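Pectinesterase inhibitor 1 (Arabidopsis thaliana, PDB 1X91) inhibits pectin methylesterases of flowers, siliques and leaves in Arabidopsis, the enzymes that remove methyl esters from cell-wall pectin. Local coordinates at residues S9-C12 and D13-L16; S74-D77 and E78-A82; S81-G84 and N85-A89. The protein carries 1 engineered substitution. All coordinates share one frame; numbering follows the deposited sequence.

Contact 1 of 3, residues S9-C12 and D13-L16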
# COMPACT_ATOMS: atom_id res chain seq x y z
N SER A 9 -4.08 8.01 -18.14
CA SER A 9 -4.99 7.17 -18.93
C SER A 9 -4.39 5.82 -19.35
O SER A 9 -5.16 4.92 -19.75
CB SER A 9 -5.53 7.91 -20.17
OG SER A 9 -4.51 8.14 -21.16
N THR A 10 -3.06 5.69 -19.30
CA THR A 10 -2.37 4.45 -19.66
C THR A 10 -1.40 3.91 -18.63
O THR A 10 -0.75 2.90 -18.88
CB THR A 10 -1.62 4.57 -21.01
OG1 THR A 10 -0.62 5.60 -20.96
CG2 THR A 10 -2.58 5.00 -22.14
N ILE A 11 -1.31 4.55 -17.46
CA ILE A 11 -0.30 4.22 -16.45
C ILE A 11 -0.29 2.77 -15.89
O ILE A 11 0.69 2.30 -15.33
CB ILE A 11 -0.49 5.23 -15.29
CG1 ILE A 11 0.80 5.42 -14.50
CG2 ILE A 11 -1.63 4.79 -14.35
CD1 ILE A 11 0.68 6.46 -13.40
N CYS A 12 -1.39 2.05 -16.06
CA CYS A 12 -1.52 0.75 -15.50
C CYS A 12 -0.58 -0.26 -16.10
O CYS A 12 -0.28 -1.26 -15.46
CB CYS A 12 -2.96 0.30 -15.55
SG CYS A 12 -3.95 1.33 -14.42
N ASP A 13 -0.10 0.01 -17.32
CA ASP A 13 0.83 -0.91 -17.97
C ASP A 13 2.19 -1.05 -17.28
O ASP A 13 2.95 -1.97 -17.59
CB ASP A 13 0.97 -0.61 -19.49
CG ASP A 13 1.42 0.79 -19.82
OD1 ASP A 13 2.05 1.49 -18.98
OD2 ASP A 13 1.21 1.30 -20.96
N LYS A 14 2.45 -0.18 -16.30
CA LYS A 14 3.70 -0.16 -15.58
C LYS A 14 3.62 -0.78 -14.18
O LYS A 14 4.57 -0.68 -13.39
CB LYS A 14 4.18 1.27 -15.52
CG LYS A 14 4.71 1.77 -16.87
CD LYS A 14 4.97 3.24 -16.85
CE LYS A 14 3.69 4.07 -17.02
NZ LYS A 14 3.05 4.02 -18.39
N THR A 15 2.52 -1.48 -13.92
CA THR A 15 2.27 -2.14 -12.62
C THR A 15 2.22 -3.66 -12.69
O THR A 15 2.08 -4.22 -13.76
CB THR A 15 0.92 -1.59 -12.01
OG1 THR A 15 -0.20 -2.03 -12.79
CG2 THR A 15 0.88 -0.09 -12.08
N LEU A 16 2.35 -4.34 -11.53
CA LEU A 16 2.33 -5.80 -11.45
C LEU A 16 0.96 -6.42 -11.60
O LEU A 16 0.84 -7.58 -12.04
CB LEU A 16 2.92 -6.29 -10.11
CG LEU A 16 4.42 -6.62 -10.04
CD1 LEU A 16 5.34 -5.56 -10.61
CD2 LEU A 16 4.78 -6.89 -8.57
O HOH W 1 1.46 6.36 -18.56
O HOH W 2 1.56 3.70 -21.29
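Thr15 grips the carbonyl of Cys12 twice. Its hydroxyl OG1 donates to Cys12 O at 2.8 Å, tilted only 16° from the carbonyl plane, while its own amide N reaches the same oxygen at 3.2 Å from well above that plane. With chi1 at 68°, OG1 lies between the backbone N and the carbonyl carbon of its own residue, which brings it within bonding distance of Cys12 O; a threonine suits this place because the hydroxyl can join its amide on one acceptor. The second strong link is a salt bridge between neighbours: Lys14 NZ meets the syn lone pair of Asp13 OD1 at 2.8 Å. A water accepts from Lys14 NZ at 2.8 Å and also hydrogen-bonds Thr10 OG1, linking Lys14 to Thr10 at the start of the turn. Backbone bonds run from Lys14 N to Ile11 O and, weakly, from Asp13 N to Thr10 O at 3.3 Å. With Thr15 N, these three-residue spacings mark a short 3-10 turn ahead of helix 18-27.

Packing is lighter. The lysine chain, bent at its last two torsions, crosses Ile11 at about a right angle, CE lying 4.1 Å from CG1. Ile11 faces Val145, Ile146 and Met149 of helix 127-149, a greasy surface that suits a branched aliphatic residue. Cys12 forms its disulfide with Cys21, joining this turn to helix 18-27 in the N-terminal region, whose alpha-hairpin is required for inhibition. The chemistry thus divides the turn: ions and water on the exposed side, sulfur and hydrocarbon within, and the two donors of Thr15 on Cys12 O tie the outgoing chain to the turn.

Contact 2 of 3, residues S74-D77 and E78-A82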
# COMPACT_ATOMS: atom_id res chain seq x y z
N SER A 74 4.24 -10.02 13.65
CA SER A 74 5.21 -9.49 12.70
C SER A 74 4.49 -8.55 11.72
O SER A 74 5.02 -7.45 11.34
CB SER A 74 5.89 -10.63 11.96
OG SER A 74 6.67 -10.16 10.86
N CYS A 75 3.31 -8.96 11.28
CA CYS A 75 2.50 -8.13 10.39
C CYS A 75 2.15 -6.80 11.08
O CYS A 75 2.21 -5.74 10.46
CB CYS A 75 1.23 -8.86 9.91
SG CYS A 75 1.52 -10.13 8.67
N VAL A 76 1.85 -6.83 12.38
CA VAL A 76 1.50 -5.60 13.08
C VAL A 76 2.69 -4.64 13.09
O VAL A 76 2.52 -3.46 12.84
CB VAL A 76 1.02 -5.88 14.53
CG1 VAL A 76 1.03 -4.60 15.39
CG2 VAL A 76 -0.35 -6.50 14.54
N ASP A 77 3.87 -5.17 13.36
CA ASP A 77 5.08 -4.36 13.38
C ASP A 77 5.30 -3.77 11.99
O ASP A 77 5.64 -2.59 11.89
CB ASP A 77 6.27 -5.18 13.82
CG ASP A 77 6.17 -5.65 15.26
OD1 ASP A 77 5.35 -5.12 16.04
OD2 ASP A 77 6.87 -6.56 15.69
N GLU A 78 5.14 -4.57 10.95
CA GLU A 78 5.36 -4.08 9.58
C GLU A 78 4.35 -3.00 9.22
O GLU A 78 4.70 -2.02 8.55
CB GLU A 78 5.29 -5.23 8.56
CG GLU A 78 6.43 -6.24 8.73
CD GLU A 78 7.80 -5.65 8.47
OE1 GLU A 78 7.92 -4.75 7.64
OE2 GLU A 78 8.77 -6.03 9.16
N TYR A 79 3.10 -3.16 9.64
CA TYR A 79 2.07 -2.19 9.34
C TYR A 79 2.21 -0.90 10.14
O TYR A 79 1.90 0.17 9.61
CB TYR A 79 0.65 -2.79 9.41
CG TYR A 79 0.30 -3.45 8.08
CD1 TYR A 79 0.25 -4.83 7.95
CD2 TYR A 79 0.25 -2.70 6.90
CE1 TYR A 79 -0.02 -5.44 6.72
CE2 TYR A 79 0.01 -3.30 5.67
CZ TYR A 79 -0.16 -4.69 5.61
OH TYR A 79 -0.41 -5.33 4.41
N GLU A 80 2.64 -0.99 11.41
CA GLU A 80 2.91 0.21 12.18
C GLU A 80 4.00 1.05 11.45
O GLU A 80 3.85 2.25 11.28
CB GLU A 80 3.28 -0.11 13.61
CG GLU A 80 2.11 -0.69 14.41
CD GLU A 80 2.46 -1.03 15.83
OE1 GLU A 80 3.64 -1.32 16.11
OE2 GLU A 80 1.51 -1.05 16.64
N SER A 81 5.01 0.37 10.95
CA SER A 81 6.10 1.02 10.23
C SER A 81 5.60 1.52 8.89
O SER A 81 5.94 2.63 8.47
CB SER A 81 7.26 0.05 10.04
OG SER A 81 7.94 -0.15 11.28
N ALA A 82 4.80 0.72 8.21
CA ALA A 82 4.31 1.13 6.91
C ALA A 82 3.44 2.37 7.01
O ALA A 82 3.51 3.27 6.18
CB ALA A 82 3.55 0.03 6.24
O HOH W 3 8.48 -8.43 10.45
O HOH W 4 6.95 -1.27 13.93
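Glu80 lies over the carbonyl of Val76, one turn back on helix 66-94, an element of the four-helix bundle. Its CB sits 3.5 Å from Val76 O, the oxygen that also accepts the Glu80 amide at 2.9 Å in a regular alpha-helical bond. CG, anti to its own carbonyl carbon (chi1 -67°), comes closer, 3.2 Å from Val76 O. Beyond it the chain is extended, and CD passes 3.9 Å from Val76 CG1. At the tip the two oxygens part: OE2 rests against that methyl, whereas OE1 is 4.2 Å from Asp77 OD1, a proximity of like charges that solvent would probably screen. A long acidic chain suits this exposed flank, since its methylenes can lie on the helix.

The inward face differs. Val76 packs on Leu53, Leu56 and Ile60 of helix 34-62, and Cys75 is bonded to Cys115 of helix 98-119. Tyr79 lies buried beside Cys115, its hydroxyl hydrogen-bonded to Ser133, so a large ring fills the core without stranding its polar end. At another edge, Glu78 bends at chi2 toward Ser74. One water joins the pair, donating to Glu78 OE2 at 2.7 Å and hydrogen-bonding Ser74 OG.

Contact 3 of 3, residues S81-G84 and N85-A89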
# COMPACT_ATOMS: atom_id res chain seq x y z
N SER A 81 5.01 0.37 10.95
CA SER A 81 6.10 1.02 10.23
C SER A 81 5.60 1.52 8.89
O SER A 81 5.94 2.63 8.47
CB SER A 81 7.26 0.05 10.04
OG SER A 81 7.94 -0.15 11.28
N ALA A 82 4.80 0.72 8.21
CA ALA A 82 4.31 1.13 6.91
C ALA A 82 3.44 2.37 7.01
O ALA A 82 3.51 3.27 6.18
CB ALA A 82 3.55 0.03 6.24
N ILE A 83 2.61 2.42 8.04
CA ILE A 83 1.77 3.57 8.28
C ILE A 83 2.61 4.82 8.49
O ILE A 83 2.28 5.86 7.95
CB ILE A 83 0.76 3.28 9.47
CG1 ILE A 83 -0.31 2.35 8.93
CG2 ILE A 83 0.15 4.54 10.00
CD1 ILE A 83 -1.04 1.60 10.02
N GLY A 84 3.68 4.73 9.29
CA GLY A 84 4.60 5.84 9.43
C GLY A 84 5.25 6.26 8.14
O GLY A 84 5.41 7.45 7.89
N ASN A 85 5.62 5.27 7.34
CA ASN A 85 6.24 5.54 6.04
C ASN A 85 5.26 6.23 5.14
O ASN A 85 5.66 7.18 4.44
CB ASN A 85 6.83 4.29 5.38
CG ASN A 85 8.09 3.83 6.10
OD1 ASN A 85 8.89 4.66 6.48
ND2 ASN A 85 8.27 2.53 6.26
N LEU A 86 3.99 5.86 5.17
CA LEU A 86 3.01 6.55 4.31
C LEU A 86 2.70 7.95 4.80
O LEU A 86 2.49 8.86 4.00
CB LEU A 86 1.73 5.73 4.16
CG LEU A 86 1.88 4.40 3.45
CD1 LEU A 86 0.64 3.52 3.75
CD2 LEU A 86 2.00 4.58 1.95
N GLU A 87 2.79 8.19 6.11
CA GLU A 87 2.65 9.53 6.68
C GLU A 87 3.76 10.42 6.12
O GLU A 87 3.50 11.55 5.74
CB GLU A 87 2.65 9.50 8.19
CG GLU A 87 1.37 8.83 8.71
CD GLU A 87 1.29 8.65 10.23
OE1 GLU A 87 2.35 8.56 10.88
OE2 GLU A 87 0.14 8.56 10.75
N GLU A 88 5.00 9.90 6.10
CA GLU A 88 6.14 10.67 5.55
C GLU A 88 5.97 10.88 4.06
O GLU A 88 6.29 11.96 3.55
CB GLU A 88 7.42 9.95 5.87
CG GLU A 88 7.79 9.97 7.35
CD GLU A 88 7.86 11.34 7.93
OE1 GLU A 88 8.40 12.23 7.27
OE2 GLU A 88 7.32 11.56 9.03
N ALA A 89 5.44 9.88 3.38
CA ALA A 89 5.21 9.99 1.95
C ALA A 89 4.29 11.20 1.69
O ALA A 89 4.53 12.01 0.78
CB ALA A 89 4.59 8.73 1.41
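Four backbone bonds cross between the segments, starting with Asn85 N to Ser81 O at 2.9 Å, each joining an amide to the carbonyl four residues earlier; the others run from Leu86 N to Ala82 O, from Glu87 N to Ile83 O and from Glu88 N to Gly84 O. The lengths and the regular tilt are those of an undistorted alpha helix.

Side chains meet these same carbonyls from beside the bond. Asn85 turns its CG away from its own carbonyl carbon (chi1 -72°), which lays the amide back over the preceding turn. There ND2 is 3.2 Å from Ser81 O, but the angle is too poor for a hydrogen bond, and the pair is a polar contact alone. Leu86 CG lies 3.4 Å from Ala82 O, and Glu87 CG 3.2 Å from Ile83 O.

These turns belong to helix 66-94 of the four-helix bundle, where Leu86 is buried between Gln46 of helix 34-62 and Ala108 of helix 98-119. Asn85 touches Lys104 and Ala107 of the latter helix, a border where a short polar amide fits. An alanine here would remove the amide, which is likely to open a gap beside Ala107 and leave Lys104 without that neighbour.

Side chain meets side chain sparingly: the methyl CG2 of Ile83 is 4.1 Å from the carboxylate oxygen Glu87 OE2, while the isoleucine also packs on Ala49. Next to it, Glu87 OE1 passes 3.8 Å from Gly84 CA.

In the fold
Contacts 2 and 3 are overlapping parts of helix 66-94, sharing Ser81 and Ala82, with centres about 10 Å apart; contact 1 lies on the other side of the chain's centre, its centre about 28 Å from that of contact 2 and about 24 Å from that of contact 3. All three are partly buried, so each has an inner and an outer face. Along the helix both contacts face helices 34-62 and 98-119, contact 2 adding a disulfide, contact 3 relying on aliphatic and amide packing. Regular four-residue bonding unites them, whereas the loop of contact 1 uses a 3-10 pattern, a salt bridge and its own disulfide, and packs on helices 18-27 and 127-149.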